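Local coordinates for microcompartments protein (Halothece sp. PCC 7418, PDB 5VGU), which forms a hexamer of BMC-domain subunits that probably serves as a tile of the beta-carboxysome shell, at residues D22-T27 and F43-R48. Sequence-based numbering, arbitrary orientation.
Sequences DAMVKT and FTIIIR
Lys26 NZ, on the helix that carries Met24 onto Ile45 and Ile47 of strand 42-49, is gripped by two acceptors. Lys26 NZ lies 2.7 Å from Asp22 OD2, in a salt bridge one helical turn back that uses the syn lone pair of the carboxylate; the other acceptor is the carbonyl oxygen of Arg81 of a neighbouring subunit. Asp22 OD1 accepts the backbone N-H of His83 of that same subunit. One residue along, Thr27 OG1 donates to Ala23 O at 3.0 Å, approaching 32° off the carbonyl plane.

Toward the sheet the chemistry is wholly apolar. Met24 runs extended beyond CG (chi2 169°), and this carries its sulfur to the strand. There Met24 SD meets Ile45 CD1 at 3.7 Å, the two side chains reaching tip to tip, while Ile47 CG2 lies 3.9 Å from Met24 SD, its side chain set obliquely across the thioether. Ile45 CG1 sits between the backbone N and the carbonyl carbon (chi1 48°), and from it CD1 extends to the sulfur. Two residues apart on the strand, the isoleucines share its helix-facing side, whereas Ile46 between them points away.

Leu9 of the neighbouring strand and Met58 of helix 51-65 also pack on Met24, and Ala57 lies against Ile47, so the contact belongs to the hydrophobic layer between sheet and helices of the BMC fold. With no hydrogen bond crossing it, the helix is held against the strand by side-chain packing, while its polar side chains Asp22 and Lys26 bind the adjacent subunit of the hexamer.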
ATOM      1  N   ASP A  22      11.912  16.320 -14.961  1.00 18.04           N
ATOM      2  CA  ASP A  22      13.077  16.816 -15.682  1.00 18.54           C
ATOM      3  C   ASP A  22      12.717  18.029 -16.540  1.00 18.16           C
ATOM      4  O   ASP A  22      13.454  19.018 -16.570  1.00 20.39           O
ATOM      5  CB  ASP A  22      13.670  15.698 -16.526  1.00 18.84           C
ATOM      6  CG  ASP A  22      15.025  16.045 -17.078  1.00 23.48           C
ATOM      7  OD1 ASP A  22      15.988  16.216 -16.292  1.00 20.58           O
ATOM      8  OD2 ASP A  22      15.095  16.170 -18.314  1.00 22.77           O
ATOM      9  N   ALA A  23      11.577  17.984 -17.227  1.00 20.90           N
ATOM     10  CA  ALA A  23      11.166  19.136 -18.030  1.00 19.01           C
ATOM     11  C   ALA A  23      10.911  20.357 -17.160  1.00 21.19           C
ATOM     12  O   ALA A  23      11.275  21.481 -17.526  1.00 18.53           O
ATOM     13  CB  ALA A  23       9.929  18.786 -18.854  1.00 19.49           C
ATOM     14  N   MET A  24      10.298  20.157 -15.994  1.00 20.17           N
ATOM     15  CA  MET A  24       9.962  21.281 -15.124  1.00 19.27           C
ATOM     16  C   MET A  24      11.204  22.039 -14.702  1.00 20.08           C
ATOM     17  O   MET A  24      11.281  23.268 -14.864  1.00 20.20           O
ATOM     18  CB  MET A  24       9.208  20.771 -13.891  1.00 18.55           C
ATOM     19  CG  MET A  24       7.779  20.407 -14.133  1.00 21.63           C
ATOM     20  SD  MET A  24       7.121  19.525 -12.696  1.00 27.73           S
ATOM     21  CE  MET A  24       5.367  19.779 -12.903  1.00 24.93           C
ATOM     22  N   VAL A  25      12.199  21.326 -14.165  1.00 19.22           N
ATOM     23  CA  VAL A  25      13.361  22.009 -13.611  1.00 20.30           C
ATOM     24  C   VAL A  25      14.294  22.499 -14.710  1.00 19.46           C
ATOM     25  O   VAL A  25      15.103  23.405 -14.472  1.00 20.39           O
ATOM     26  CB  VAL A  25      14.139  21.124 -12.623  1.00 20.17           C
ATOM     27  CG1 VAL A  25      13.270  20.833 -11.402  1.00 17.79           C
ATOM     28  CG2 VAL A  25      14.636  19.826 -13.282  1.00 20.86           C
ATOM     29  N   LYS A  26      14.176  21.962 -15.922  1.00 20.70           N
ATOM     30  CA  LYS A  26      14.968  22.488 -17.021  1.00 22.28           C
ATOM     31  C   LYS A  26      14.347  23.722 -17.665  1.00 25.12           C
ATOM     32  O   LYS A  26      15.059  24.455 -18.360  1.00 24.04           O
ATOM     33  CB  LYS A  26      15.179  21.405 -18.081  1.00 22.08           C
ATOM     34  CG  LYS A  26      16.242  20.398 -17.696  1.00 21.02           C
ATOM     35  CD  LYS A  26      16.317  19.296 -18.694  1.00 25.39           C
ATOM     36  CE  LYS A  26      17.491  18.375 -18.379  1.00 25.50           C
ATOM     37  NZ  LYS A  26      17.422  17.154 -19.221  1.00 25.50           N
ATOM     38  N   THR A  27      13.047  23.971 -17.478  1.00 24.43           N
ATOM     39  CA  THR A  27      12.391  25.081 -18.165  1.00 27.90           C
ATOM     40  C   THR A  27      12.034  26.246 -17.266  1.00 28.50           C
ATOM     41  O   THR A  27      12.072  27.388 -17.727  1.00 30.51           O
ATOM     42  CB  THR A  27      11.108  24.630 -18.881  1.00 34.72           C
ATOM     43  OG1 THR A  27      10.123  24.242 -17.926  1.00 41.57           O
ATOM     44  CG2 THR A  27      11.379  23.473 -19.821  1.00 27.77           C
ATOM     45  N   PHE A  43       2.090   8.558  -9.127  1.00 18.09           N
ATOM     46  CA  PHE A  43       3.228   9.235  -8.524  1.00 14.59           C
ATOM     47  C   PHE A  43       2.984  10.735  -8.620  1.00 16.70           C
ATOM     48  O   PHE A  43       2.536  11.231  -9.659  1.00 18.40           O
ATOM     49  CB  PHE A  43       4.534   8.871  -9.213  1.00 16.95           C
ATOM     50  CG  PHE A  43       4.931   7.422  -9.035  1.00 15.41           C
ATOM     51  CD1 PHE A  43       4.408   6.443  -9.845  1.00 15.07           C
ATOM     52  CD2 PHE A  43       5.809   7.064  -8.038  1.00 17.65           C
ATOM     53  CE1 PHE A  43       4.754   5.120  -9.675  1.00 18.11           C
ATOM     54  CE2 PHE A  43       6.183   5.729  -7.874  1.00 18.97           C
ATOM     55  CZ  PHE A  43       5.650   4.767  -8.691  1.00 18.46           C
ATOM     56  N   THR A  44       3.251  11.440  -7.527  1.00 16.57           N
ATOM     57  CA  THR A  44       3.068  12.882  -7.428  1.00 15.81           C
ATOM     58  C   THR A  44       4.429  13.548  -7.294  1.00 16.20           C
ATOM     59  O   THR A  44       5.257  13.103  -6.498  1.00 20.23           O
ATOM     60  CB  THR A  44       2.207  13.263  -6.201  1.00 17.06           C
ATOM     61  OG1 THR A  44       1.078  12.393  -6.087  1.00 18.91           O
ATOM     62  CG2 THR A  44       1.737  14.691  -6.267  1.00 18.57           C
ATOM     63  N   ILE A  45       4.652  14.644  -8.016  1.00 18.98           N
ATOM     64  CA  ILE A  45       5.851  15.442  -7.799  1.00 15.73           C
ATOM     65  C   ILE A  45       5.427  16.851  -7.404  1.00 16.48           C
ATOM     66  O   ILE A  45       4.346  17.317  -7.771  1.00 16.44           O
ATOM     67  CB  ILE A  45       6.793  15.473  -9.018  1.00 16.08           C
ATOM     68  CG1 ILE A  45       6.019  15.779 -10.319  1.00 19.87           C
ATOM     69  CG2 ILE A  45       7.570  14.149  -9.109  1.00 16.69           C
ATOM     70  CD1 ILE A  45       6.912  15.982 -11.518  1.00 18.73           C
ATOM     71  N   ILE A  46       6.306  17.529  -6.662  1.00 15.03           N
ATOM     72  CA  ILE A  46       6.040  18.847  -6.093  1.00 17.10           C
ATOM     73  C   ILE A  46       7.219  19.753  -6.423  1.00 16.15           C
ATOM     74  O   ILE A  46       8.373  19.433  -6.109  1.00 15.44           O
ATOM     75  CB  ILE A  46       5.820  18.795  -4.570  1.00 17.52           C
ATOM     76  CG1 ILE A  46       4.633  17.874  -4.226  1.00 17.26           C
ATOM     77  CG2 ILE A  46       5.566  20.185  -4.024  1.00 16.28           C
ATOM     78  CD1 ILE A  46       5.048  16.475  -3.932  1.00 29.23           C
ATOM     79  N   ILE A  47       6.927  20.909  -7.000  1.00 17.45           N
ATOM     80  CA  ILE A  47       7.951  21.903  -7.275  1.00 13.72           C
ATOM     81  C   ILE A  47       7.588  23.176  -6.520  1.00 15.33           C
ATOM     82  O   ILE A  47       6.423  23.420  -6.209  1.00 15.08           O
ATOM     83  CB  ILE A  47       8.134  22.219  -8.780  1.00 19.27           C
ATOM     84  CG1 ILE A  47       6.807  22.650  -9.411  1.00 19.24           C
ATOM     85  CG2 ILE A  47       8.707  21.034  -9.513  1.00 18.32           C
ATOM     86  CD1 ILE A  47       6.942  23.221 -10.814  1.00 19.34           C
ATOM     87  N   ARG A  48       8.610  23.982  -6.236  1.00 16.28           N
ATOM     88  CA  ARG A  48       8.446  25.298  -5.635  1.00 17.48           C
ATOM     89  C   ARG A  48       9.225  26.326  -6.434  1.00 18.64           C
ATOM     90  O   ARG A  48      10.284  26.030  -7.004  1.00 16.10           O
ATOM     91  CB  ARG A  48       8.942  25.336  -4.196  1.00 17.90           C
ATOM     92  CG  ARG A  48       8.256  24.321  -3.261  1.00 17.59           C
ATOM     93  CD  ARG A  48       6.757  24.623  -3.042  1.00 17.13           C
ATOM     94  NE  ARG A  48       6.548  25.903  -2.387  1.00 18.21           N
ATOM     95  CZ  ARG A  48       6.590  26.128  -1.080  1.00 17.53           C
ATOM     96  NH1 ARG A  48       6.830  25.152  -0.215  1.00 19.36           N
ATOM     97  NH2 ARG A  48       6.411  27.363  -0.630  1.00 17.70           N
TER